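Local atomic coordinates of Polyphosphate:AMP phosphotransferase (Pseudomonas aeruginosa PAO1, PDB entry 3CZP), a protein that uses inorganic polyphosphate as phosphate donor to convert AMP to ADP and, less efficiently, GMP to GDP, working as a magnesium-dependent homodimeric kinase. Residues D16-A21 / D217-A222; K20-L25 / N64-P69; S366-V371 / G390-F395; V373-G378 / A383-A388. All blocks are in the same frame, centred on the assembly; numbering follows the deposited sequence.

Contact 1: D16-A21 / D217-A222; sequences DTYEKA and DERYRA
Tyr18 lays one face of its ring on the aliphatic part of Arg219, joining helix 15-39 to the start of helix 218-238 in the first PPK2 domain, whose five-stranded parallel sheet of order 2-3-1-4-5 places it among the P-loop NTPase folds. Tyr18 CA and Arg219 CA are 6.4 Å apart. The ring is swung away from the tyrosine's own N (chi1 173°) and so reaches the other helix. Arg219 CG is 3.8 Å from the ring centroid and 14° off the ring normal, the evidence for a CH-pi contact. On the same residue CB approaches Tyr18 CD1 at 3.6 Å, and CD packs against Tyr18 CB. From CG to NE the arginine runs extended, crossing the tyrosine at about a right angle, and its guanidinium plane is turned 69° from the ring; the methylenes, rather than a flat guanidinium, therefore make the overlap. Asp217 caps the second helix: OD2 accepts from Tyr220 N at 2.9 Å, from above the carboxylate plane, and takes a second bond from Ile13 N, which ties the approach to helix 15-39 to this helix start. At the far end of the tyrosine, OH lies 4.3 Å from Ala222 CB.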
# COMPACT_ATOMS: atom_id res chain seq x y z
N ASP A 16 7.76 31.45 -32.58
CA ASP A 16 7.36 32.65 -31.86
C ASP A 16 5.92 32.56 -31.32
O ASP A 16 5.65 32.97 -30.20
CB ASP A 16 7.60 33.84 -32.74
CG ASP A 16 9.07 33.96 -33.14
OD1 ASP A 16 9.87 34.40 -32.28
OD2 ASP A 16 9.43 33.57 -34.27
N THR A 17 5.00 32.03 -32.11
CA THR A 17 3.61 31.82 -31.67
C THR A 17 3.61 30.81 -30.49
O THR A 17 2.87 31.00 -29.52
CB THR A 17 2.76 31.22 -32.88
OG1 THR A 17 2.66 32.17 -33.92
CG2 THR A 17 1.34 30.78 -32.48
N TYR A 18 4.41 29.75 -30.59
CA TYR A 18 4.56 28.73 -29.58
C TYR A 18 5.08 29.31 -28.25
O TYR A 18 4.50 29.06 -27.20
CB TYR A 18 5.57 27.67 -30.06
CG TYR A 18 5.99 26.60 -29.04
CD1 TYR A 18 5.13 25.53 -28.71
CD2 TYR A 18 7.23 26.66 -28.44
CE1 TYR A 18 5.54 24.52 -27.80
CE2 TYR A 18 7.65 25.69 -27.50
CZ TYR A 18 6.82 24.61 -27.22
OH TYR A 18 7.23 23.68 -26.31
N GLU A 19 6.19 30.04 -28.31
CA GLU A 19 6.80 30.53 -27.10
C GLU A 19 5.87 31.47 -26.37
O GLU A 19 5.78 31.40 -25.13
CB GLU A 19 8.12 31.21 -27.42
CG GLU A 19 9.19 30.22 -27.84
CD GLU A 19 10.51 30.89 -28.19
OE1 GLU A 19 10.58 32.16 -28.28
OE2 GLU A 19 11.49 30.12 -28.38
N LYS A 20 5.22 32.39 -27.10
CA LYS A 20 4.20 33.26 -26.52
C LYS A 20 3.05 32.47 -25.80
O LYS A 20 2.67 32.76 -24.66
CB LYS A 20 3.61 34.15 -27.60
CG LYS A 20 2.46 35.00 -27.13
CD LYS A 20 2.09 36.10 -28.06
CE LYS A 20 0.61 36.43 -27.88
NZ LYS A 20 0.19 37.59 -28.70
N ALA A 21 2.51 31.50 -26.49
CA ALA A 21 1.41 30.69 -25.94
C ALA A 21 1.84 29.90 -24.68
O ALA A 21 1.10 29.82 -23.67
CB ALA A 21 0.87 29.79 -27.02
N ASP A 217 5.55 17.60 -35.53
CA ASP A 217 6.01 18.88 -35.01
C ASP A 217 6.01 18.95 -33.47
O ASP A 217 4.97 18.92 -32.83
CB ASP A 217 5.23 20.04 -35.66
CG ASP A 217 5.83 21.38 -35.33
OD1 ASP A 217 6.98 21.66 -35.73
OD2 ASP A 217 5.15 22.21 -34.69
N GLU A 218 7.21 19.10 -32.89
CA GLU A 218 7.41 19.16 -31.44
C GLU A 218 6.54 20.27 -30.83
O GLU A 218 5.85 20.08 -29.82
CB GLU A 218 8.84 19.51 -31.10
CG GLU A 218 9.88 18.45 -31.19
CD GLU A 218 11.27 19.03 -30.78
OE1 GLU A 218 11.65 20.14 -31.23
OE2 GLU A 218 11.95 18.39 -29.95
N ARG A 219 6.61 21.45 -31.44
CA ARG A 219 5.82 22.60 -30.97
C ARG A 219 4.32 22.37 -31.03
O ARG A 219 3.62 22.55 -30.05
CB ARG A 219 6.18 23.85 -31.77
CG ARG A 219 7.58 24.29 -31.51
CD ARG A 219 7.92 25.54 -32.14
NE ARG A 219 9.36 25.65 -32.07
CZ ARG A 219 10.21 25.45 -33.08
NH1 ARG A 219 11.51 25.59 -32.85
NH2 ARG A 219 9.79 25.13 -34.31
N TYR A 220 3.82 21.95 -32.17
CA TYR A 220 2.40 21.64 -32.26
C TYR A 220 1.92 20.54 -31.26
O TYR A 220 0.86 20.66 -30.68
CB TYR A 220 2.07 21.16 -33.66
CG TYR A 220 0.68 20.62 -33.79
CD1 TYR A 220 -0.40 21.47 -33.96
CD2 TYR A 220 0.44 19.26 -33.71
CE1 TYR A 220 -1.67 20.98 -34.07
CE2 TYR A 220 -0.84 18.76 -33.80
CZ TYR A 220 -1.90 19.63 -34.03
OH TYR A 220 -3.18 19.13 -34.10
N ARG A 221 2.68 19.46 -31.16
CA ARG A 221 2.26 18.32 -30.36
C ARG A 221 2.20 18.67 -28.86
O ARG A 221 1.23 18.30 -28.19
CB ARG A 221 3.14 17.09 -30.65
CG ARG A 221 4.50 17.08 -29.95
CD ARG A 221 5.35 15.92 -30.47
NE ARG A 221 6.68 15.94 -29.89
CZ ARG A 221 7.77 15.37 -30.41
NH1 ARG A 221 7.73 14.71 -31.56
NH2 ARG A 221 8.93 15.42 -29.75
N ALA A 222 3.20 19.38 -28.34
CA ALA A 222 3.22 19.74 -26.92
C ALA A 222 2.18 20.74 -26.56
O ALA A 222 1.50 20.58 -25.56
CB ALA A 222 4.57 20.27 -26.48

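Contact 2: K20-L25 / N64-P69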
# COMPACT_ATOMS: atom_id res chain seq x y z
N LYS A 20 5.22 32.39 -27.10
CA LYS A 20 4.20 33.26 -26.52
C LYS A 20 3.05 32.47 -25.80
O LYS A 20 2.67 32.76 -24.66
CB LYS A 20 3.61 34.15 -27.60
CG LYS A 20 2.46 35.00 -27.13
CD LYS A 20 2.09 36.10 -28.06
CE LYS A 20 0.61 36.43 -27.88
NZ LYS A 20 0.19 37.59 -28.70
N ALA A 21 2.51 31.50 -26.49
CA ALA A 21 1.41 30.69 -25.94
C ALA A 21 1.84 29.90 -24.68
O ALA A 21 1.10 29.82 -23.67
CB ALA A 21 0.87 29.79 -27.02
N VAL A 22 3.03 29.32 -24.73
CA VAL A 22 3.55 28.56 -23.61
C VAL A 22 3.68 29.36 -22.32
O VAL A 22 3.49 28.80 -21.27
CB VAL A 22 4.92 27.91 -23.95
CG1 VAL A 22 5.59 27.34 -22.72
CG2 VAL A 22 4.69 26.87 -24.95
N ILE A 23 4.02 30.64 -22.38
CA ILE A 23 4.20 31.44 -21.19
C ILE A 23 2.90 31.49 -20.43
O ILE A 23 2.87 31.27 -19.23
CB ILE A 23 4.66 32.93 -21.50
CG1 ILE A 23 6.05 32.96 -22.14
CG2 ILE A 23 4.66 33.81 -20.23
CD1 ILE A 23 6.43 34.36 -22.66
N GLU A 24 1.81 31.72 -21.17
CA GLU A 24 0.47 31.80 -20.61
C GLU A 24 -0.00 30.41 -20.15
O GLU A 24 -0.54 30.30 -19.08
CB GLU A 24 -0.46 32.36 -21.67
CG GLU A 24 -1.88 32.73 -21.30
CD GLU A 24 -2.55 33.49 -22.50
OE1 GLU A 24 -2.77 32.84 -23.56
OE2 GLU A 24 -2.79 34.73 -22.41
N LEU A 25 0.23 29.40 -20.99
CA LEU A 25 -0.28 28.06 -20.82
C LEU A 25 0.30 27.47 -19.57
O LEU A 25 -0.41 26.87 -18.81
CB LEU A 25 0.07 27.14 -22.02
CG LEU A 25 -0.36 25.64 -21.92
CD1 LEU A 25 -1.84 25.50 -21.69
CD2 LEU A 25 0.02 24.91 -23.17
N ASN A 64 6.02 18.02 -17.29
CA ASN A 64 6.63 18.03 -15.94
C ASN A 64 7.61 19.15 -15.73
O ASN A 64 8.16 19.29 -14.63
CB ASN A 64 7.27 16.68 -15.70
CG ASN A 64 6.25 15.63 -15.29
OD1 ASN A 64 5.96 15.53 -14.10
ND2 ASN A 64 5.68 14.85 -16.28
N GLU A 65 7.82 19.95 -16.78
CA GLU A 65 8.56 21.21 -16.68
C GLU A 65 7.59 22.35 -16.60
O GLU A 65 7.75 23.23 -15.80
CB GLU A 65 9.48 21.40 -17.87
CG GLU A 65 10.32 22.68 -17.72
CD GLU A 65 11.34 22.82 -18.84
OE1 GLU A 65 11.60 21.78 -19.48
OE2 GLU A 65 11.85 23.97 -19.03
N TRP A 66 6.52 22.26 -17.38
CA TRP A 66 5.45 23.24 -17.37
C TRP A 66 4.66 23.22 -16.08
O TRP A 66 4.30 24.27 -15.55
CB TRP A 66 4.48 22.99 -18.53
CG TRP A 66 5.09 23.32 -19.90
CD1 TRP A 66 6.28 23.89 -20.14
CD2 TRP A 66 4.50 23.05 -21.17
NE1 TRP A 66 6.49 24.04 -21.48
CE2 TRP A 66 5.41 23.51 -22.15
CE3 TRP A 66 3.30 22.47 -21.58
CZ2 TRP A 66 5.14 23.44 -23.53
CZ3 TRP A 66 3.03 22.39 -22.95
CH2 TRP A 66 3.96 22.86 -23.91
N MSE A 67 4.34 22.00 -15.63
CA MSE A 67 3.54 21.78 -14.46
C MSE A 67 4.44 21.45 -13.30
O MSE A 67 5.67 21.44 -13.42
CB MSE A 67 2.47 20.69 -14.71
CG MSE A 67 1.62 21.02 -15.92
SE MSE A 67 0.36 19.60 -16.28
CE MSE A 67 -0.89 20.16 -15.00
N ASP A 68 3.86 21.25 -12.13
CA ASP A 68 4.64 20.93 -10.93
C ASP A 68 4.75 19.40 -10.83
O ASP A 68 3.79 18.71 -10.56
CB ASP A 68 3.94 21.53 -9.69
CG ASP A 68 4.81 21.56 -8.43
OD1 ASP A 68 5.72 20.75 -8.27
OD2 ASP A 68 4.51 22.34 -7.50
N PRO A 69 5.95 18.85 -11.02
CA PRO A 69 6.08 17.42 -10.93
C PRO A 69 5.83 16.85 -9.52
O PRO A 69 5.64 15.64 -9.38
CB PRO A 69 7.53 17.18 -11.32
CG PRO A 69 8.26 18.46 -10.95
CD PRO A 69 7.25 19.52 -11.23
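Segment 20-25 is a continuous piece of helix 15-39, whereas 64-69 takes in the last turn of helix 56-66 and the chain leaving it, Met67 (a selenomethionine) being the first residue off helical angles. The backbones stay well apart: the nearest CA atoms, those of Leu25 and Trp66, are 8.2 Å from each other, a gap bridged by the indole. Trp66 CG stands beside its backbone N, anti to the carbonyl carbon (chi1 -70°), which sends the ring toward the first helix. The side chains of Val22 and Trp66 cross at about a right angle, and both valine branches touch: CG1 lies 3.6 Å from Trp66 NE1, while CG2 packs on Trp66 CZ2 at 3.7 Å. Farther round the six-membered ring, Leu25 CD2 approaches Trp66 CZ3 at 3.9 Å. Val22 CG1 and Leu25 CD2 lie neither over the ring's face nor at its edge, and the contacts are apolar packing between three buried residues. Leu223 of helix 218-238 touches Val22 and Leu25, and Ala222 touches the indole, so a third helix closes the cluster. Glu65 O accepts from Arg26 NH1. The arrangement belongs to the helical layer of the P-loop NTPase-like fold, here in the first PPK2 domain, which seems to be catalytically inactive.

Contact 3: S366-V371 / G390-F395; sequences SWYGRV and GEINDF
Trp367 presents one indole face to the edge of Phe395, whose CE2 sits 3.5 Å above the ring system and over its centre. The planes stand at 79° and the centroids of the phenyl and the indole six-membered ring are 4.8 Å apart, which defines a T-shaped (edge-to-face) pair. Trp367 adopts the crowded position for CG, between backbone N and carbonyl carbon (chi1 43°); Phe395 CG is anti to its N and extends to meet it. Ile392 packs beside this pair: its CG2 lies at the indole edge, 3.8 Å from Trp367 CD1. The same methyl packs against Tyr368, 3.5 Å from CZ, and Ile392 CD1 touches CE1 of that ring at 3.8 Å. These residues join the turn after strand 360-364 to helix 382-402 in the P-loop NTPase-like core of the second PPK2 domain. Glu396 OE2 bonds both Trp367 NE1 and Tyr368 OH, and Lys408 NZ also bonds the tyrosine hydroxyl, so the indole N-H and the hydroxyl both have partners. An ST turn shapes the connection: Ser366 OG accepts from Tyr368 N. A water bridges the two segments, accepting from Arg370 NH1 (2.8 Å) and donating to Glu391 OE1 (2.9 Å).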
# COMPACT_ATOMS: atom_id res chain seq x y z
N SER A 366 -18.13 -6.89 2.53
CA SER A 366 -17.44 -6.91 1.26
C SER A 366 -17.87 -5.74 0.43
O SER A 366 -18.50 -4.82 0.94
CB SER A 366 -17.78 -8.24 0.52
OG SER A 366 -19.08 -8.14 -0.07
N TRP A 367 -17.57 -5.82 -0.87
CA TRP A 367 -18.01 -4.81 -1.83
C TRP A 367 -19.51 -4.73 -2.05
O TRP A 367 -19.99 -3.79 -2.64
CB TRP A 367 -17.35 -5.05 -3.19
CG TRP A 367 -17.30 -6.49 -3.64
CD1 TRP A 367 -18.20 -7.13 -4.47
CD2 TRP A 367 -16.27 -7.46 -3.33
NE1 TRP A 367 -17.80 -8.44 -4.67
CE2 TRP A 367 -16.64 -8.67 -3.99
CE3 TRP A 367 -15.14 -7.44 -2.52
CZ2 TRP A 367 -15.90 -9.81 -3.90
CZ3 TRP A 367 -14.37 -8.59 -2.43
CH2 TRP A 367 -14.75 -9.77 -3.12
N TYR A 368 -20.23 -5.74 -1.60
CA TYR A 368 -21.70 -5.74 -1.58
C TYR A 368 -22.34 -4.70 -0.66
O TYR A 368 -23.54 -4.38 -0.81
CB TYR A 368 -22.24 -7.15 -1.36
CG TYR A 368 -22.01 -8.01 -2.58
CD1 TYR A 368 -22.82 -7.89 -3.68
CD2 TYR A 368 -20.91 -8.88 -2.66
CE1 TYR A 368 -22.61 -8.65 -4.84
CE2 TYR A 368 -20.70 -9.65 -3.83
CZ TYR A 368 -21.57 -9.53 -4.91
OH TYR A 368 -21.39 -10.25 -6.08
N GLY A 369 -21.54 -4.14 0.24
CA GLY A 369 -22.00 -3.06 1.11
C GLY A 369 -22.67 -1.92 0.35
O GLY A 369 -23.65 -1.38 0.80
N ARG A 370 -22.12 -1.58 -0.82
CA ARG A 370 -22.68 -0.54 -1.68
C ARG A 370 -24.16 -0.76 -2.02
O ARG A 370 -24.96 0.21 -1.99
CB ARG A 370 -21.87 -0.35 -2.98
CG ARG A 370 -22.53 0.69 -3.87
CD ARG A 370 -21.58 1.51 -4.68
NE ARG A 370 -20.91 2.52 -3.85
CZ ARG A 370 -20.05 3.40 -4.35
NH1 ARG A 370 -19.75 3.39 -5.65
NH2 ARG A 370 -19.46 4.25 -3.54
N VAL A 371 -24.53 -2.02 -2.31
CA VAL A 371 -25.92 -2.36 -2.68
C VAL A 371 -26.74 -2.91 -1.51
O VAL A 371 -27.88 -3.31 -1.67
CB VAL A 371 -25.96 -3.36 -3.85
CG1 VAL A 371 -25.20 -2.76 -5.04
CG2 VAL A 371 -25.43 -4.73 -3.39
N GLY A 390 -23.39 -4.25 -12.03
CA GLY A 390 -22.59 -4.56 -13.24
C GLY A 390 -21.11 -4.46 -13.01
O GLY A 390 -20.33 -5.28 -13.46
N GLU A 391 -20.72 -3.39 -12.34
CA GLU A 391 -19.35 -3.23 -11.82
C GLU A 391 -18.86 -4.43 -10.98
O GLU A 391 -17.73 -4.90 -11.14
CB GLU A 391 -19.29 -1.93 -11.00
CG GLU A 391 -19.34 -0.73 -11.88
CD GLU A 391 -19.46 0.59 -11.18
OE1 GLU A 391 -19.64 0.64 -9.94
OE2 GLU A 391 -19.32 1.58 -11.93
N ILE A 392 -19.70 -4.90 -10.07
CA ILE A 392 -19.34 -6.03 -9.21
C ILE A 392 -19.12 -7.29 -10.04
O ILE A 392 -18.15 -8.02 -9.83
CB ILE A 392 -20.42 -6.30 -8.15
CG1 ILE A 392 -20.36 -5.25 -7.04
CG2 ILE A 392 -20.26 -7.70 -7.58
CD1 ILE A 392 -21.56 -5.26 -6.12
N ASN A 393 -20.02 -7.52 -10.98
CA ASN A 393 -19.96 -8.66 -11.86
C ASN A 393 -18.74 -8.63 -12.73
O ASN A 393 -18.06 -9.69 -12.91
CB ASN A 393 -21.24 -8.75 -12.72
CG ASN A 393 -22.44 -9.22 -11.95
OD1 ASN A 393 -22.33 -9.89 -10.91
ND2 ASN A 393 -23.62 -8.87 -12.47
N ASP A 394 -18.38 -7.42 -13.20
CA ASP A 394 -17.17 -7.29 -14.03
C ASP A 394 -15.92 -7.60 -13.17
O ASP A 394 -15.04 -8.32 -13.58
CB ASP A 394 -16.99 -5.91 -14.69
CG ASP A 394 -18.12 -5.54 -15.71
OD1 ASP A 394 -18.87 -6.42 -16.26
OD2 ASP A 394 -18.25 -4.31 -15.96
N PHE A 395 -15.90 -7.06 -11.96
CA PHE A 395 -14.86 -7.37 -10.95
C PHE A 395 -14.69 -8.85 -10.69
O PHE A 395 -13.61 -9.41 -10.79
CB PHE A 395 -15.27 -6.63 -9.65
CG PHE A 395 -14.37 -6.84 -8.46
CD1 PHE A 395 -13.00 -6.88 -8.58
CD2 PHE A 395 -14.92 -7.01 -7.20
CE1 PHE A 395 -12.16 -7.03 -7.44
CE2 PHE A 395 -14.07 -7.19 -6.07
CZ PHE A 395 -12.70 -7.18 -6.19
O HOH W 1 -21.07 2.06 -7.79

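Contact 4: V373-G378 / A383-A388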
# COMPACT_ATOMS: atom_id res chain seq x y z
N VAL A 373 -26.01 -1.91 2.81
CA VAL A 373 -26.05 -0.75 3.73
C VAL A 373 -25.98 0.67 3.11
O VAL A 373 -26.64 1.58 3.60
CB VAL A 373 -25.00 -0.89 4.88
CG1 VAL A 373 -23.55 -0.98 4.33
CG2 VAL A 373 -25.17 0.24 5.91
N GLU A 374 -25.18 0.89 2.06
CA GLU A 374 -25.12 2.21 1.45
C GLU A 374 -26.44 2.60 0.79
O GLU A 374 -26.86 3.73 0.89
CB GLU A 374 -24.00 2.30 0.42
CG GLU A 374 -22.61 2.12 1.01
CD GLU A 374 -21.45 2.43 0.03
OE1 GLU A 374 -21.64 2.88 -1.11
OE2 GLU A 374 -20.31 2.22 0.45
N ARG A 375 -27.05 1.65 0.06
CA ARG A 375 -28.32 1.84 -0.59
C ARG A 375 -29.38 2.26 0.42
O ARG A 375 -30.04 3.29 0.29
CB ARG A 375 -28.75 0.52 -1.27
CG ARG A 375 -30.22 0.48 -1.68
CD ARG A 375 -30.53 -0.77 -2.56
NE ARG A 375 -31.98 -1.12 -2.56
CZ ARG A 375 -32.57 -1.94 -3.45
NH1 ARG A 375 -31.88 -2.48 -4.45
NH2 ARG A 375 -33.87 -2.20 -3.36
N ILE A 376 -29.48 1.45 1.46
CA ILE A 376 -30.42 1.64 2.56
C ILE A 376 -30.22 2.90 3.39
O ILE A 376 -31.18 3.57 3.68
CB ILE A 376 -30.46 0.39 3.46
CG1 ILE A 376 -31.19 -0.71 2.68
CG2 ILE A 376 -31.23 0.65 4.83
CD1 ILE A 376 -30.97 -2.05 3.20
N GLU A 377 -29.00 3.23 3.77
CA GLU A 377 -28.78 4.45 4.57
C GLU A 377 -28.58 5.71 3.72
O GLU A 377 -28.62 6.83 4.25
CB GLU A 377 -27.58 4.29 5.52
CG GLU A 377 -27.71 3.16 6.51
CD GLU A 377 -28.96 3.25 7.36
OE1 GLU A 377 -29.42 4.38 7.65
OE2 GLU A 377 -29.48 2.16 7.74
N GLY A 378 -28.35 5.51 2.42
CA GLY A 378 -28.08 6.59 1.48
C GLY A 378 -26.67 7.11 1.60
O GLY A 378 -26.44 8.31 1.57
N ALA A 383 -28.02 6.33 -8.42
CA ALA A 383 -27.17 6.04 -9.61
C ALA A 383 -25.94 5.19 -9.25
O ALA A 383 -25.53 4.30 -10.03
CB ALA A 383 -26.72 7.38 -10.31
N ASP A 384 -25.36 5.46 -8.09
CA ASP A 384 -24.12 4.80 -7.64
C ASP A 384 -24.37 3.34 -7.32
O ASP A 384 -23.64 2.47 -7.78
CB ASP A 384 -23.48 5.52 -6.42
CG ASP A 384 -23.10 6.98 -6.72
OD1 ASP A 384 -22.70 7.31 -7.87
OD2 ASP A 384 -23.24 7.81 -5.78
N TRP A 385 -25.43 3.03 -6.58
CA TRP A 385 -25.68 1.60 -6.34
C TRP A 385 -26.26 0.87 -7.56
O TRP A 385 -25.96 -0.30 -7.72
CB TRP A 385 -26.38 1.30 -5.00
CG TRP A 385 -27.77 1.86 -4.80
CD1 TRP A 385 -28.06 2.97 -4.12
CD2 TRP A 385 -29.01 1.32 -5.25
NE1 TRP A 385 -29.40 3.19 -4.12
CE2 TRP A 385 -30.02 2.19 -4.82
CE3 TRP A 385 -29.37 0.20 -6.01
CZ2 TRP A 385 -31.38 1.98 -5.09
CZ3 TRP A 385 -30.71 -0.03 -6.28
CH2 TRP A 385 -31.71 0.86 -5.82
N LEU A 386 -27.00 1.54 -8.46
CA LEU A 386 -27.60 0.86 -9.62
C LEU A 386 -26.54 0.37 -10.59
O LEU A 386 -26.68 -0.70 -11.22
CB LEU A 386 -28.56 1.79 -10.38
CG LEU A 386 -29.94 1.92 -9.74
CD1 LEU A 386 -30.68 3.15 -10.30
CD2 LEU A 386 -30.73 0.64 -9.96
N ARG A 387 -25.49 1.17 -10.72
CA ARG A 387 -24.36 0.81 -11.57
C ARG A 387 -23.42 -0.18 -10.90
O ARG A 387 -22.64 -0.83 -11.58
CB ARG A 387 -23.61 2.05 -12.07
CG ARG A 387 -22.94 2.91 -11.01
CD ARG A 387 -22.25 4.13 -11.60
NE ARG A 387 -21.79 4.98 -10.51
CZ ARG A 387 -20.61 4.90 -9.89
NH1 ARG A 387 -19.72 3.99 -10.21
NH2 ARG A 387 -20.34 5.73 -8.89
N ALA A 388 -23.51 -0.31 -9.58
CA ALA A 388 -22.62 -1.22 -8.80
C ALA A 388 -22.75 -2.72 -9.13
O ALA A 388 -21.76 -3.45 -9.07
CB ALA A 388 -22.78 -1.01 -7.30
O HOH W 2 -30.72 4.76 -2.00
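Flat stacking dominates where Arg375, on helix 370-377, lies along the indole of Trp385 on helix 382-402. The two helices form a helical hairpin, with four residues between the segments, and their nearest CA atoms, of Arg375 and Trp385, are 6.3 Å apart. The guanidinium and ring planes are inclined by 27°, with centres 4.3 Å apart. Because Arg375 CZ is 34° off the normal of the six-membered ring, the cation-pi contact is off-centre; NH1 makes the closest approach, 3.3 Å from Trp385 CZ3.

The aliphatic chain supplies a CH-pi contact. Arg375 CD stands 3.5 Å from the centroid of the six-membered ring and almost exactly on its normal, while CG packs on Trp385 CE2 at 3.6 Å. Arg375 CG is anti to the backbone N (chi1 165°) and the chain stays extended to NE, which carries it along the indole face. Leu386 CG lies over the opposite face of the ring.

Two polar links flank the stack. A water donates to Arg375 O at 2.8 Å and accepts from Trp385 NE1 at 2.9 Å, joining the helices beside the rings. Arg375 NH1 also forms a salt bridge with Asp455 of helix 446-460. Away from the stack, Arg387 NH2 and Asp384 OD1 form a salt bridge within 383-388.

The chemistry implies a surface contact in which one arginine serves two purposes: its methylenes and guanidinium face pack on the indole, while the Asp455 carboxylate probably balances its charge and restrains the group's rotation.

In the fold
Contacts 1 and 2 form one packing unit in the first PPK2 domain: they share Lys20 and Ala21 of helix 15-39, their centres are 11 Å apart, and Tyr18 OH lies 3.5 Å from Trp66 CZ2. Contacts 3 and 4 are likewise continuous, both drawing on helices 370-377 and 382-402 of the second domain. Their centres are 10 Å apart, and a probable hydrogen bond of 3.0 Å joins Gly369 O to Glu374 N. The pairs do not meet: the nearest atoms of contacts 2 and 4 are about 25 Å apart. The first domain seems inactive and may serve dimerization; consistent with this, Asn64, Glu65 and Pro69 of contact 2 pack against the second subunit.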